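Local coordinates for nuclear polyadenylated RNA-binding protein NAB2 (Saccharomyces cerevisiae, PDB 2V75), which binds the poly(A) tails of mRNAs, shielding them from the exosome, and takes part in tail-length control and nuclear export, at residues 29-32 with 33-37; 43-46 with 47-51. One frame throughout, in Å; residues are numbered along the deposited sequence.

Interaction 1. Residues 29-32 with 33-37; sequences KYVA and EYIVL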
loop_
_atom_site.group_PDB
_atom_site.type_symbol
_atom_site.label_atom_id
_atom_site.label_comp_id
_atom_site.label_asym_id
_atom_site.label_seq_id
_atom_site.Cartn_x
_atom_site.Cartn_y
_atom_site.Cartn_z
ATOM N N LYS A 29 -7.778 1.550 -7.023
ATOM C CA LYS A 29 -6.745 1.821 -8.022
ATOM C C LYS A 29 -6.183 3.212 -7.715
ATOM O O LYS A 29 -4.970 3.425 -7.727
ATOM C CB LYS A 29 -7.337 1.762 -9.407
ATOM C CG LYS A 29 -6.319 1.814 -10.537
ATOM C CD LYS A 29 -6.950 1.622 -11.933
ATOM C CE LYS A 29 -7.130 0.146 -12.291
ATOM N NZ LYS A 29 -5.875 -0.625 -12.042
ATOM N N TYR A 30 -7.070 4.142 -7.378
ATOM C CA TYR A 30 -6.615 5.511 -7.088
ATOM C C TYR A 30 -5.823 5.582 -5.805
ATOM O O TYR A 30 -4.743 6.191 -5.804
ATOM C CB TYR A 30 -7.793 6.464 -6.961
ATOM C CG TYR A 30 -7.389 7.880 -6.574
ATOM C CD1 TYR A 30 -6.748 8.695 -7.481
ATOM C CD2 TYR A 30 -7.668 8.407 -5.318
ATOM C CE1 TYR A 30 -6.405 10.009 -7.146
ATOM C CE2 TYR A 30 -7.306 9.726 -4.967
ATOM C CZ TYR A 30 -6.654 10.508 -5.895
ATOM O OH TYR A 30 -6.322 11.830 -5.622
ATOM N N VAL A 31 -6.352 4.993 -4.725
ATOM C CA VAL A 31 -5.631 4.953 -3.429
ATOM C C VAL A 31 -4.248 4.296 -3.641
ATOM O O VAL A 31 -3.227 4.811 -3.164
ATOM C CB VAL A 31 -6.437 4.280 -2.304
ATOM C CG1 VAL A 31 -5.613 4.152 -0.994
ATOM C CG2 VAL A 31 -7.774 5.000 -2.038
ATOM N N ALA A 32 -4.180 3.201 -4.380
ATOM C CA ALA A 32 -2.898 2.554 -4.646
ATOM C C ALA A 32 -1.950 3.497 -5.401
ATOM O O ALA A 32 -0.757 3.625 -5.080
ATOM C CB ALA A 32 -3.113 1.254 -5.438
ATOM N N GLU A 33 -2.467 4.216 -6.382
ATOM C CA GLU A 33 -1.620 5.138 -7.138
ATOM C C GLU A 33 -1.124 6.259 -6.235
ATOM O O GLU A 33 0.019 6.719 -6.375
ATOM C CB GLU A 33 -2.391 5.708 -8.314
ATOM C CG GLU A 33 -2.519 4.710 -9.469
ATOM C CD GLU A 33 -1.561 5.003 -10.621
ATOM O OE1 GLU A 33 -0.714 5.924 -10.498
ATOM O OE2 GLU A 33 -1.693 4.330 -11.673
ATOM N N TYR A 34 -2.003 6.736 -5.368
ATOM C CA TYR A 34 -1.654 7.876 -4.526
ATOM C C TYR A 34 -0.573 7.413 -3.545
ATOM O O TYR A 34 0.416 8.119 -3.327
ATOM C CB TYR A 34 -2.848 8.375 -3.730
ATOM C CG TYR A 34 -2.745 9.801 -3.296
ATOM C CD1 TYR A 34 -3.225 10.822 -4.069
ATOM C CD2 TYR A 34 -2.120 10.148 -2.124
ATOM C CE1 TYR A 34 -3.110 12.159 -3.664
ATOM C CE2 TYR A 34 -1.996 11.456 -1.738
ATOM C CZ TYR A 34 -2.465 12.467 -2.502
ATOM O OH TYR A 34 -2.279 13.749 -1.998
ATOM N N ILE A 35 -0.763 6.241 -2.968
ATOM C CA ILE A 35 0.230 5.677 -2.047
ATOM C C ILE A 35 1.617 5.532 -2.679
ATOM O O ILE A 35 2.626 5.986 -2.135
ATOM C CB ILE A 35 -0.250 4.365 -1.392
ATOM C CG1 ILE A 35 -1.426 4.663 -0.443
ATOM C CG2 ILE A 35 0.952 3.648 -0.708
ATOM C CD1 ILE A 35 -2.032 3.384 0.166
ATOM N N VAL A 36 1.660 4.995 -3.880
ATOM C CA VAL A 36 2.918 4.817 -4.555
ATOM C C VAL A 36 3.550 6.137 -4.944
ATOM O O VAL A 36 4.757 6.266 -4.869
ATOM C CB VAL A 36 2.718 3.879 -5.736
ATOM C CG1 VAL A 36 3.944 3.884 -6.660
ATOM C CG2 VAL A 36 2.336 2.500 -5.176
ATOM N N LEU A 37 2.750 7.138 -5.315
ATOM C CA LEU A 37 3.250 8.481 -5.547
ATOM C C LEU A 37 3.952 9.020 -4.290
ATOM O O LEU A 37 5.031 9.642 -4.412
ATOM C CB LEU A 37 2.100 9.428 -5.928
ATOM C CG LEU A 37 2.409 10.914 -6.068
ATOM C CD1 LEU A 37 3.232 11.201 -7.304
ATOM C CD2 LEU A 37 1.123 11.738 -6.116
#

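Interaction 2. Residues 43-46 with 47-51; sequences GTVE and SVVDE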
loop_
_atom_site.group_PDB
_atom_site.type_symbol
_atom_site.label_atom_id
_atom_site.label_comp_id
_atom_site.label_asym_id
_atom_site.label_seq_id
_atom_site.Cartn_x
_atom_site.Cartn_y
_atom_site.Cartn_z
ATOM N N GLY A 43 8.487 9.919 0.853
ATOM C CA GLY A 43 7.765 10.077 2.133
ATOM C C GLY A 43 8.264 9.183 3.278
ATOM O O GLY A 43 8.769 8.090 3.039
ATOM N N THR A 44 8.115 9.641 4.508
ATOM C CA THR A 44 8.359 8.794 5.679
ATOM C C THR A 44 7.095 7.969 5.926
ATOM O O THR A 44 6.061 8.267 5.371
ATOM C CB THR A 44 8.674 9.613 6.878
ATOM O OG1 THR A 44 7.586 10.508 7.125
ATOM C CG2 THR A 44 10.002 10.395 6.729
ATOM N N VAL A 45 7.158 6.915 6.726
ATOM C CA VAL A 45 5.966 6.147 7.026
ATOM C C VAL A 45 4.874 7.067 7.605
ATOM O O VAL A 45 3.728 7.015 7.158
ATOM C CB VAL A 45 6.276 4.993 8.007
ATOM C CG1 VAL A 45 4.951 4.291 8.323
ATOM C CG2 VAL A 45 7.329 4.032 7.403
ATOM N N GLU A 46 5.227 7.858 8.591
ATOM C CA GLU A 46 4.337 8.827 9.219
ATOM C C GLU A 46 3.717 9.873 8.277
ATOM O O GLU A 46 2.506 10.086 8.323
ATOM C CB GLU A 46 5.118 9.566 10.303
ATOM C CG GLU A 46 6.611 9.878 9.930
ATOM C CD GLU A 46 7.665 8.864 10.467
ATOM O OE1 GLU A 46 7.717 7.680 10.011
ATOM O OE2 GLU A 46 8.455 9.311 11.345
ATOM N N SER A 47 4.531 10.451 7.395
ATOM C CA SER A 47 4.073 11.456 6.428
ATOM C C SER A 47 3.128 10.836 5.411
ATOM O O SER A 47 2.163 11.454 4.970
ATOM C CB SER A 47 5.237 12.184 5.736
ATOM O OG SER A 47 5.673 11.517 4.545
ATOM N N VAL A 48 3.365 9.604 5.010
ATOM C CA VAL A 48 2.468 8.980 4.065
ATOM C C VAL A 48 1.130 8.667 4.775
ATOM O O VAL A 48 0.063 8.868 4.202
ATOM C CB VAL A 48 3.077 7.731 3.407
ATOM C CG1 VAL A 48 2.047 7.021 2.528
ATOM C CG2 VAL A 48 4.415 8.138 2.705
ATOM N N VAL A 49 1.186 8.153 5.992
ATOM C CA VAL A 49 -0.058 7.827 6.709
ATOM C C VAL A 49 -0.871 9.089 6.978
ATOM O O VAL A 49 -2.073 9.168 6.665
ATOM C CB VAL A 49 0.246 7.054 7.984
ATOM C CG1 VAL A 49 -1.052 6.788 8.779
ATOM C CG2 VAL A 49 0.875 5.707 7.604
ATOM N N ASP A 50 -0.178 10.095 7.477
ATOM C CA ASP A 50 -0.757 11.432 7.648
ATOM C C ASP A 50 -1.511 11.931 6.403
ATOM O O ASP A 50 -2.645 12.383 6.521
ATOM C CB ASP A 50 0.332 12.448 7.983
ATOM C CG ASP A 50 0.772 12.386 9.402
ATOM O OD1 ASP A 50 0.082 11.704 10.198
ATOM O OD2 ASP A 50 1.795 13.056 9.712
ATOM N N GLU A 51 -0.890 11.854 5.223
ATOM C CA GLU A 51 -1.459 12.391 4.010
ATOM C C GLU A 51 -2.692 11.578 3.661
ATOM O O GLU A 51 -3.726 12.157 3.318
ATOM C CB GLU A 51 -0.437 12.440 2.860
ATOM C CG GLU A 51 -0.962 12.720 1.468
ATOM C CD GLU A 51 -1.028 14.205 1.120
ATOM O OE1 GLU A 51 -1.077 15.019 2.071
ATOM O OE2 GLU A 51 -1.026 14.534 -0.092
#

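Interaction 1. Residues 29-32 with 33-37
Tyr30 and Tyr34, one helical turn apart on helix 28-40, lie side by side and point the same way, an i to i+4 aromatic pair in the all-helical N-terminal domain of Nab2, a member of the PWI-like clan. Tyr30 reaches its neighbour with the phenol end of its side chain: its OH lies 3.6 Å from Tyr34 CD1. Tyr30 CZ is 3.9 Å from the same carbon. The ring planes are inclined at 53° with centroids 5.9 Å apart, an oblique arrangement that is neither a stack nor an edge-to-face pair. The i to i+4 spacing puts both residues on one side of the helix, and with CG opposite the backbone N in each (chi1 176° in Tyr30), the rings run alongside one another.

The next pair round the helix is aliphatic. Val31 CG1 meets Ile35 CD1 at 3.8 Å, and both residues are buried, with Val31 resting on Leu18 and Ile35 on Val14 of helix 7-18. Ile35 also touches Leu52 of helix 45-55, so this side of the helix faces two others.

Beneath the side chains runs the alpha-helical ladder, in which the carbonyls of Lys29, Tyr30, Val31 and Ala32 accept from the amides of Glu33, Tyr34, Ile35 and Val36. The Ile35 N to Val31 O bond, 2.9 Å long, is nearly straight at hydrogen (169°).

Farther out, the hydroxyl of Tyr34 is probably hydrogen-bonded to Glu51 of helix 45-55, while Phe56 packs against both Tyr30 and Val31. At the start of the helix, Asp27 accepts from Tyr30 N through OD1. Glu33 OE1 makes a long, weak ion pair with Lys11 of helix 7-18, whereas Lys29 NZ remains 6.5 Å from Glu33 OE2.

Interaction 2. Residues 43-46 with 47-51
Thr44 and Ser47 exchange two hydrogen bonds between side chain and backbone at the start of helix 45-55. Ser47 N donates to Thr44 OG1 at 3.1 Å with an N-H...O angle of 155°. The reciprocal bond, Thr44 N to Ser47 OG, has the same length but is bent to 129° and weak. Each hydroxyl oxygen sits between its own backbone N and carbonyl carbon (chi1 58° in Thr44), a placement that brings Thr44 OG1 forward to Ser47 N and Ser47 OG back to Thr44 N. Together the two bonds make a capping box, with Thr44 as the N-cap, and they give acceptors to amides that precede the regular helical ladder.

That ladder opens with the main-chain bonds from Val48 N to Thr44 O, Val49 N to Val45 O and Asp50 N to Glu46 O, the last at 2.8 Å.

Apolar contacts across the turn are looser. Val48 CG2 approaches Gly43 CA at 3.9 Å, and Val45 CG1 stands 4.4 Å from Val49 CG2. Val45, Val48 and Val49 all turn to helix 61-79, touching Phe72 or Val68.

Among the charged groups, Asp50 OD1 forms a salt bridge with Arg61 NH2.

Following the chain from the N terminus, interaction 1 lies along helix 28-40 and is complete before interaction 2 begins at the start of helix 45-55. Each is a single continuous stretch of nine residues, so neither closes a long loop; they stand in series, without nesting or crossing, their centres about 13 Å apart. What joins them is the probable hydrogen bond between the two helices, unusually short at 2.4 Å from Tyr34 OH to Glu51 OE2. Leu38 of helix 28-40 also touches Val48 and Glu51. Residues 29-37 tie their helix back to helix 7-18, whereas residues 43-51 carry the connection forward to helix 61-79.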